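Local coordinates for protein D-ribose pyranase (Bacillus subtilis, PDB 1OGD) that probably catalyses the interconversion of the beta-pyran and beta-furan forms of D-ribose, working as a homodecamer made of two pentamers, at residues H4-S9 with A55-E60; A12-D17 with A108-R113; I24-A29 with P49-T54. All blocks are in the same frame, centred on the assembly; numbering follows the deposited sequence.

How the contacts relate
All three contacts are small and apolar where their segments meet, but they differ in depth. Contacts 1 and 3 are buried and share helix 51-61: its first turn rests on strand 23-27 in contact 3, and its later turns receive the loop before helix 9-17 in contact 1. Contact 2 is partly buried, placing helix 9-17 beside strand 110-113, the neighbour of strand 23-27 in the sheet, with charged side chains at its border turned to other subunits. Contact 3 lies nearest the chain centre, and it alone carries a sugar-binding residue, Asp-28, which adds polar chemistry to the aliphatic and aromatic packing. Ile-6 and Leu-58 of contact 1 also touch Leu-15 of contact 2.

Contact 1 of 3, residues H4-S9 with A55-E60; sequences HGILNS and AAVLAE
Ile-6 spans the gap between the loop that precedes helix 9-17 and the flank of helix 51-61, where it meets Val-57 and, more loosely, Leu-58. In the RbsD/FucU fold, a mixed sheet covered by helices, this contact ties the N-terminal arm to a helix lying over strand 23-27. The side chain of Ile-6 is long enough to bridge backbones whose nearest CA atoms, those of Ile-6 and Val-57, are 7.7 Å apart. With CG1 anti to the backbone N (chi1 -163°) and the next bond also extended, CD1 is carried forward to helix 51-61, while CG2 rests on helix 9-17 at Ala-12 and Leu-15. One branched residue thus touches both helices.

The side chains of Ile-6 and Val-57 cross at about a right angle, and Val-57 CG1 touches both CG1 and CD1 of Ile-6. Short and branched, valine puts a methyl at the contact without reaching past it, and it also packs against Leu-44 of a neighbouring subunit. Leu-58 starts out pointing away from the loop, but its bent chain brings CD1 back, and the same side chain touches Ile-24 of the sheet.

Polar bonds hold the loop around Ile-6: Lys-2 NZ binds the carbonyl oxygens of His-4 and Ile-6, and Asn-8 caps helix 9-17 through OD1 to Leu-11 N. Gly-5 has a phi of 89°, at which a CB would press on the preceding carbonyl O. The closest approach between loop and helix is 3.8 Å, from Ile-6 CD1 to Val-57 CG1.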
loop_
_atom_site.group_PDB
_atom_site.type_symbol
_atom_site.label_atom_id
_atom_site.label_comp_id
_atom_site.label_asym_id
_atom_site.label_seq_id
_atom_site.Cartn_x
_atom_site.Cartn_y
_atom_site.Cartn_z
ATOM N N HIS A 4 22.417 -4.521 23.768
ATOM C CA HIS A 4 22.232 -3.254 24.459
ATOM C C HIS A 4 20.997 -2.458 24.044
ATOM O O HIS A 4 20.342 -2.770 23.046
ATOM C CB HIS A 4 23.477 -2.390 24.242
ATOM C CG HIS A 4 24.767 -3.134 24.417
ATOM N ND1 HIS A 4 25.117 -3.756 25.598
ATOM C CD2 HIS A 4 25.790 -3.363 23.557
ATOM C CE1 HIS A 4 26.296 -4.336 25.457
ATOM N NE2 HIS A 4 26.726 -4.112 24.228
ATOM N N GLY A 5 20.697 -1.418 24.822
ATOM C CA GLY A 5 19.561 -0.561 24.535
ATOM C C GLY A 5 18.253 -1.006 25.165
ATOM O O GLY A 5 18.205 -1.981 25.911
ATOM N N ILE A 6 17.186 -0.279 24.855
ATOM C CA ILE A 6 15.860 -0.567 25.386
ATOM C C ILE A 6 15.355 -1.932 24.894
ATOM O O ILE A 6 15.610 -2.325 23.757
ATOM C CB ILE A 6 14.891 0.581 24.992
ATOM C CG1 ILE A 6 13.630 0.527 25.852
ATOM C CG2 ILE A 6 14.569 0.512 23.498
ATOM C CD1 ILE A 6 12.885 1.847 25.882
ATOM N N LEU A 7 14.651 -2.655 25.759
ATOM C CA LEU A 7 14.146 -3.987 25.432
ATOM C C LEU A 7 12.990 -4.026 24.428
ATOM O O LEU A 7 12.916 -4.932 23.597
ATOM C CB LEU A 7 13.699 -4.701 26.712
ATOM C CG LEU A 7 13.175 -6.131 26.567
ATOM C CD1 LEU A 7 14.296 -7.041 26.090
ATOM C CD2 LEU A 7 12.631 -6.619 27.906
ATOM N N ASN A 8 12.086 -3.056 24.518
ATOM C CA ASN A 8 10.926 -3.013 23.633
ATOM C C ASN A 8 11.316 -2.776 22.178
ATOM O O ASN A 8 11.949 -1.770 21.844
ATOM C CB ASN A 8 9.954 -1.929 24.096
ATOM C CG ASN A 8 8.638 -1.994 23.366
ATOM O OD1 ASN A 8 8.494 -1.435 22.274
ATOM N ND2 ASN A 8 7.668 -2.702 23.950
ATOM N N SER A 9 10.924 -3.708 21.316
ATOM C CA SER A 9 11.250 -3.621 19.901
ATOM C C SER A 9 10.631 -2.403 19.226
ATOM O O SER A 9 11.286 -1.750 18.417
ATOM C CB SER A 9 10.828 -4.906 19.184
ATOM O OG SER A 9 9.433 -5.116 19.271
ATOM N N ALA A 55 8.714 6.383 32.307
ATOM C CA ALA A 55 9.568 7.554 32.189
ATOM C C ALA A 55 11.007 7.242 32.624
ATOM O O ALA A 55 11.969 7.749 32.038
ATOM C CB ALA A 55 8.995 8.700 33.028
ATOM N N ALA A 56 11.155 6.401 33.645
ATOM C CA ALA A 56 12.481 6.044 34.143
ATOM C C ALA A 56 13.292 5.287 33.092
ATOM O O ALA A 56 14.474 5.572 32.888
ATOM C CB ALA A 56 12.352 5.208 35.403
ATOM N N VAL A 57 12.659 4.321 32.432
ATOM C CA VAL A 57 13.339 3.546 31.402
ATOM C C VAL A 57 13.752 4.439 30.236
ATOM O O VAL A 57 14.884 4.361 29.753
ATOM C CB VAL A 57 12.444 2.409 30.864
ATOM C CG1 VAL A 57 13.135 1.712 29.698
ATOM C CG2 VAL A 57 12.161 1.404 31.968
ATOM N N LEU A 58 12.837 5.293 29.784
ATOM C CA LEU A 58 13.140 6.186 28.671
ATOM C C LEU A 58 14.289 7.132 29.011
ATOM O O LEU A 58 15.140 7.421 28.168
ATOM C CB LEU A 58 11.900 6.997 28.271
ATOM C CG LEU A 58 11.043 6.458 27.111
ATOM C CD1 LEU A 58 11.933 6.196 25.903
ATOM C CD2 LEU A 58 10.343 5.183 27.505
ATOM N N ALA A 59 14.311 7.603 30.254
ATOM C CA ALA A 59 15.345 8.518 30.710
ATOM C C ALA A 59 16.751 7.939 30.550
ATOM O O ALA A 59 17.682 8.651 30.184
ATOM C CB ALA A 59 15.096 8.897 32.180
ATOM N N GLU A 60 16.904 6.648 30.811
ATOM C CA GLU A 60 18.217 6.024 30.702
ATOM C C GLU A 60 18.587 5.501 29.318
ATOM O O GLU A 60 19.731 5.104 29.098
ATOM C CB GLU A 60 18.350 4.888 31.715
ATOM C CG GLU A 60 17.397 3.740 31.505
ATOM C CD GLU A 60 17.696 2.575 32.433
ATOM O OE1 GLU A 60 18.821 2.028 32.348
ATOM O OE2 GLU A 60 16.813 2.208 33.245
#

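Contact 2 of 3, residues A12-D17 with A108-R113; sequences AKILAD and AKAVIR
Ile-14 is the residue by which helix 9-17 leans on strand 110-113, touching Ala-110 and the backbone of Lys-109. Earlier in the helix, Ala-12 faces Ala-16 of a neighbouring subunit, small residues that let two copies of this helix come close. Lys-13 follows on the partly exposed side, its extended chain carrying NZ away from the strand to an intersubunit salt bridge with Asp-17 of that neighbouring subunit.

At Ile-14 the helix turns to its own sheet. CG1 lies beside the backbone N and anti to the carbonyl carbon (chi1 -65°), with CG2 anti to that N, and a further bend at chi2 of -58° sends CD1 toward the strand. CD1 comes to 4.1 Å from Ala-110 CB, an ordinary contact between methyls, and to 4.4 Å from Lys-109 O. Alanine suits this place because its short side chain leaves the isoleucine room to settle over the strand.

The arrangement is helix-on-sheet packing in the mixed sheet of the RbsD/FucU fold. Strand 110-113 lies between strands 38-41 and 23-27, and Ile-14 touches both neighbours as well, at Leu-38, Ile-40 and Ile-24. Ala-110 is bonded through its backbone to Val-25.

Beyond Ile-14, Ala-16 packs on Ala-12 of the neighbouring subunit. Asp-17 closes the segment: OD2 returns the salt bridge to Lys-13 of that subunit, while OD1 pairs with Lys-39 of a further subunit. That further subunit also supplies Asp-35, to which Lys-109 carries its NZ, away from helix 9-17.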
loop_
_atom_site.group_PDB
_atom_site.type_symbol
_atom_site.label_atom_id
_atom_site.label_comp_id
_atom_site.label_asym_id
_atom_site.label_seq_id
_atom_site.Cartn_x
_atom_site.Cartn_y
_atom_site.Cartn_z
ATOM N N ALA A 12 12.548 0.699 20.448
ATOM C CA ALA A 12 13.905 0.715 19.914
ATOM C C ALA A 12 13.918 1.350 18.521
ATOM O O ALA A 12 14.808 2.133 18.190
ATOM C CB ALA A 12 14.454 -0.712 19.846
ATOM N N LYS A 13 12.917 1.021 17.709
ATOM C CA LYS A 13 12.847 1.566 16.353
ATOM C C LYS A 13 12.641 3.072 16.362
ATOM O O LYS A 13 13.188 3.777 15.515
ATOM C CB LYS A 13 11.741 0.870 15.565
ATOM C CG LYS A 13 11.987 -0.623 15.407
ATOM C CD LYS A 13 10.811 -1.325 14.743
ATOM C CE LYS A 13 11.095 -2.799 14.595
ATOM N NZ LYS A 13 9.914 -3.540 14.104
ATOM N N ILE A 14 11.862 3.561 17.323
ATOM C CA ILE A 14 11.617 4.994 17.449
ATOM C C ILE A 14 12.884 5.710 17.930
ATOM O O ILE A 14 13.272 6.742 17.377
ATOM C CB ILE A 14 10.462 5.296 18.454
ATOM C CG1 ILE A 14 9.135 4.743 17.924
ATOM C CG2 ILE A 14 10.328 6.804 18.666
ATOM C CD1 ILE A 14 8.750 5.303 16.566
ATOM N N LEU A 15 13.530 5.172 18.961
ATOM C CA LEU A 15 14.740 5.815 19.470
ATOM C C LEU A 15 15.830 5.886 18.408
ATOM O O LEU A 15 16.550 6.879 18.320
ATOM C CB LEU A 15 15.280 5.076 20.696
ATOM C CG LEU A 15 14.394 5.081 21.942
ATOM C CD1 LEU A 15 15.161 4.467 23.104
ATOM C CD2 LEU A 15 13.971 6.504 22.271
ATOM N N ALA A 16 15.928 4.839 17.595
ATOM C CA ALA A 16 16.933 4.755 16.538
ATOM C C ALA A 16 16.894 5.908 15.541
ATOM O O ALA A 16 17.934 6.313 15.005
ATOM C CB ALA A 16 16.790 3.435 15.797
ATOM N N ASP A 17 15.704 6.446 15.285
ATOM C CA ASP A 17 15.583 7.537 14.329
ATOM C C ASP A 17 15.617 8.920 14.948
ATOM O O ASP A 17 15.646 9.915 14.231
ATOM C CB ASP A 17 14.302 7.394 13.496
ATOM C CG ASP A 17 14.429 6.343 12.415
ATOM O OD1 ASP A 17 15.521 6.250 11.814
ATOM O OD2 ASP A 17 13.444 5.618 12.157
ATOM N N ALA A 108 4.932 15.100 17.706
ATOM C CA ALA A 108 5.652 13.967 18.273
ATOM C C ALA A 108 5.862 12.848 17.261
ATOM O O ALA A 108 5.030 12.633 16.379
ATOM C CB ALA A 108 4.897 13.431 19.476
ATOM N N LYS A 109 6.974 12.130 17.399
ATOM C CA LYS A 109 7.279 11.022 16.510
ATOM C C LYS A 109 6.453 9.822 16.949
ATOM O O LYS A 109 6.226 8.893 16.183
ATOM C CB LYS A 109 8.772 10.670 16.578
ATOM C CG LYS A 109 9.697 11.785 16.128
ATOM C CD LYS A 109 9.469 12.125 14.664
ATOM C CE LYS A 109 10.283 13.335 14.236
ATOM N NZ LYS A 109 10.029 13.684 12.806
ATOM N N ALA A 110 5.994 9.852 18.192
ATOM C CA ALA A 110 5.202 8.753 18.720
ATOM C C ALA A 110 4.642 9.092 20.088
ATOM O O ALA A 110 5.151 9.976 20.790
ATOM C CB ALA A 110 6.063 7.490 18.824
ATOM N N VAL A 111 3.583 8.381 20.453
ATOM C CA VAL A 111 2.956 8.546 21.750
ATOM C C VAL A 111 3.017 7.170 22.381
ATOM O O VAL A 111 2.604 6.182 21.776
ATOM C CB VAL A 111 1.479 8.994 21.634
ATOM C CG1 VAL A 111 0.829 9.019 23.018
ATOM C CG2 VAL A 111 1.405 10.376 21.001
ATOM N N ILE A 112 3.570 7.104 23.588
ATOM C CA ILE A 112 3.673 5.844 24.302
ATOM C C ILE A 112 2.591 5.848 25.374
ATOM O O ILE A 112 2.615 6.654 26.305
ATOM C CB ILE A 112 5.068 5.693 24.931
ATOM C CG1 ILE A 112 6.130 5.882 23.843
ATOM C CG2 ILE A 112 5.207 4.328 25.555
ATOM C CD1 ILE A 112 7.527 6.109 24.361
ATOM N N ARG A 113 1.625 4.951 25.225
ATOM C CA ARG A 113 0.519 4.868 26.160
ATOM C C ARG A 113 0.832 3.909 27.303
ATOM O O ARG A 113 1.132 2.741 27.075
ATOM C CB ARG A 113 -0.748 4.409 25.427
ATOM C CG ARG A 113 -2.003 4.407 26.283
ATOM C CD ARG A 113 -3.227 4.051 25.444
ATOM N NE ARG A 113 -4.468 4.149 26.203
ATOM C CZ ARG A 113 -5.278 3.125 26.457
ATOM N NH1 ARG A 113 -4.988 1.907 26.019
ATOM N NH2 ARG A 113 -6.389 3.320 27.152
#

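Contact 3 of 3, residues I24-A29 with P49-T54; sequences IVIADA and PAFQDT. With RIP (beta-D-ribopyranose), chain G.
Strand 23-27 faces the first turn of helix 51-61, so that Ile-26 on the strand meets Phe-51 and Thr-54, one helical turn apart. Ile-26 CG2 does the touching: it sits obliquely to the phenyl ring, 3.9 Å from Phe-51 CD1, and 4.1 Å from Thr-54 CG2. Phe-51 CG stands anti to the backbone N (chi1 174°), which brings the broad ring to the strand. Threonine serves two ends, for its methyl joins the apolar core while OG1 gives a 3.1 Å hydrogen bond to Ala-50 O, from above the carbonyl plane. The same oxygen accepts Thr-54 N, so two bonds grip it at the helix start.

Further along the chain, Asp-28 holds beta-D-ribopyranose with both carboxylate oxygens: sugar O3 donates to OD1 at a very short 2.5 Å, and O2 to OD2 at 2.7 Å. Gly-30 N also binds OD2, steadying the carboxylate. An alanine here is likely to leave both sugar hydroxyls without their acceptor and Gly-30 N without its mate. His-98 and Asn-122 of the same chain also bind the sugar, as does His-20 of a neighbouring subunit, the inferred proton donor.

Strand 23-27 runs between strands 110-113 and 123-127. On the helix side Ile-26 also touches Ala-55, and Phe-51 touches both Cys-123 of strand 123-127 and Leu-84 of helix 78-87.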
loop_
_atom_site.group_PDB
_atom_site.type_symbol
_atom_site.label_atom_id
_atom_site.label_comp_id
_atom_site.label_asym_id
_atom_site.label_seq_id
_atom_site.Cartn_x
_atom_site.Cartn_y
_atom_site.Cartn_z
ATOM N N ILE A 24 8.985 12.730 21.688
ATOM C CA ILE A 24 8.165 11.546 21.881
ATOM C C ILE A 24 7.298 11.889 23.085
ATOM O O ILE A 24 7.666 12.740 23.896
ATOM C CB ILE A 24 8.980 10.258 22.171
ATOM C CG1 ILE A 24 9.743 10.385 23.484
ATOM C CG2 ILE A 24 9.925 9.962 21.013
ATOM C CD1 ILE A 24 10.407 9.087 23.895
ATOM N N VAL A 25 6.148 11.239 23.197
ATOM C CA VAL A 25 5.237 11.516 24.294
ATOM C C VAL A 25 4.986 10.277 25.140
ATOM O O VAL A 25 4.851 9.177 24.609
ATOM C CB VAL A 25 3.870 12.026 23.749
ATOM C CG1 VAL A 25 2.925 12.363 24.904
ATOM C CG2 VAL A 25 4.084 13.246 22.863
ATOM N N ILE A 26 4.959 10.455 26.458
ATOM C CA ILE A 26 4.649 9.361 27.371
ATOM C C ILE A 26 3.293 9.806 27.883
ATOM O O ILE A 26 3.155 10.916 28.395
ATOM C CB ILE A 26 5.642 9.267 28.541
ATOM C CG1 ILE A 26 7.042 8.952 28.009
ATOM C CG2 ILE A 26 5.207 8.154 29.488
ATOM C CD1 ILE A 26 8.137 9.041 29.061
ATOM N N ALA A 27 2.287 8.956 27.744
ATOM C CA ALA A 27 0.945 9.358 28.140
ATOM C C ALA A 27 0.233 8.438 29.100
ATOM O O ALA A 27 0.580 7.265 29.227
ATOM C CB ALA A 27 0.089 9.524 26.882
ATOM N N ASP A 28 -0.770 8.986 29.784
ATOM C CA ASP A 28 -1.584 8.180 30.677
ATOM C C ASP A 28 -2.617 7.516 29.766
ATOM O O ASP A 28 -2.629 7.772 28.557
ATOM C CB ASP A 28 -2.243 9.039 31.774
ATOM C CG ASP A 28 -3.109 10.173 31.228
ATOM O OD1 ASP A 28 -3.010 11.288 31.789
ATOM O OD2 ASP A 28 -3.893 9.963 30.274
ATOM N N ALA A 29 -3.466 6.665 30.331
ATOM C CA ALA A 29 -4.456 5.943 29.542
ATOM C C ALA A 29 -5.552 6.777 28.871
ATOM O O ALA A 29 -6.306 6.258 28.039
ATOM C CB ALA A 29 -5.092 4.856 30.399
ATOM N N PRO A 49 1.821 -0.583 32.654
ATOM C CA PRO A 49 2.928 0.004 33.416
ATOM C C PRO A 49 2.560 1.372 33.953
ATOM O O PRO A 49 1.650 2.028 33.441
ATOM C CB PRO A 49 4.060 0.114 32.392
ATOM C CG PRO A 49 3.551 -0.599 31.153
ATOM C CD PRO A 49 2.070 -0.452 31.213
ATOM N N ALA A 50 3.289 1.810 34.973
ATOM C CA ALA A 50 3.050 3.110 35.578
ATOM C C ALA A 50 3.831 4.192 34.844
ATOM O O ALA A 50 4.851 3.918 34.213
ATOM C CB ALA A 50 3.456 3.080 37.053
ATOM N N PHE A 51 3.334 5.419 34.926
ATOM C CA PHE A 51 3.974 6.561 34.291
ATOM C C PHE A 51 5.430 6.674 34.736
ATOM O O PHE A 51 6.333 6.883 33.920
ATOM C CB PHE A 51 3.235 7.841 34.672
ATOM C CG PHE A 51 3.902 9.092 34.186
ATOM C CD1 PHE A 51 3.819 9.469 32.848
ATOM C CD2 PHE A 51 4.610 9.903 35.069
ATOM C CE1 PHE A 51 4.431 10.637 32.394
ATOM C CE2 PHE A 51 5.227 11.072 34.628
ATOM C CZ PHE A 51 5.138 11.443 33.287
ATOM N N GLN A 52 5.652 6.540 36.040
ATOM C CA GLN A 52 6.996 6.648 36.587
ATOM C C GLN A 52 7.932 5.594 36.028
ATOM O O GLN A 52 9.039 5.910 35.609
ATOM C CB GLN A 52 6.964 6.544 38.115
ATOM C CG GLN A 52 6.011 7.523 38.771
ATOM C CD GLN A 52 6.259 7.670 40.257
ATOM O OE1 GLN A 52 6.715 6.738 40.918
ATOM N NE2 GLN A 52 5.942 8.845 40.792
ATOM N N ASP A 53 7.493 4.341 36.019
ATOM C CA ASP A 53 8.334 3.272 35.504
ATOM C C ASP A 53 8.703 3.479 34.048
ATOM O O ASP A 53 9.855 3.282 33.660
ATOM C CB ASP A 53 7.651 1.918 35.673
ATOM C CG ASP A 53 7.523 1.517 37.126
ATOM O OD1 ASP A 53 8.427 1.867 37.916
ATOM O OD2 ASP A 53 6.533 0.847 37.480
ATOM N N THR A 54 7.732 3.889 33.240
ATOM C CA THR A 54 7.999 4.107 31.827
ATOM C C THR A 54 8.961 5.276 31.618
ATOM O O THR A 54 9.914 5.174 30.851
ATOM C CB THR A 54 6.686 4.356 31.061
ATOM O OG1 THR A 54 5.800 3.252 31.289
ATOM C CG2 THR A 54 6.950 4.469 29.564
HETATM C C1 RIP G . -6.758 13.438 28.941
HETATM C C2 RIP G . -5.623 12.914 29.783
HETATM C C3 RIP G . -5.347 13.883 30.922
HETATM C C4 RIP G . -6.572 14.211 31.767
HETATM C C5 RIP G . -7.655 14.726 30.826
HETATM O O1 RIP G . -6.373 14.584 28.210
HETATM O O2 RIP G . -6.000 11.644 30.270
HETATM O O3 RIP G . -4.308 13.400 31.733
HETATM O O4 RIP G . -7.063 13.059 32.425
HETATM O O5 RIP G . -7.915 13.820 29.731
#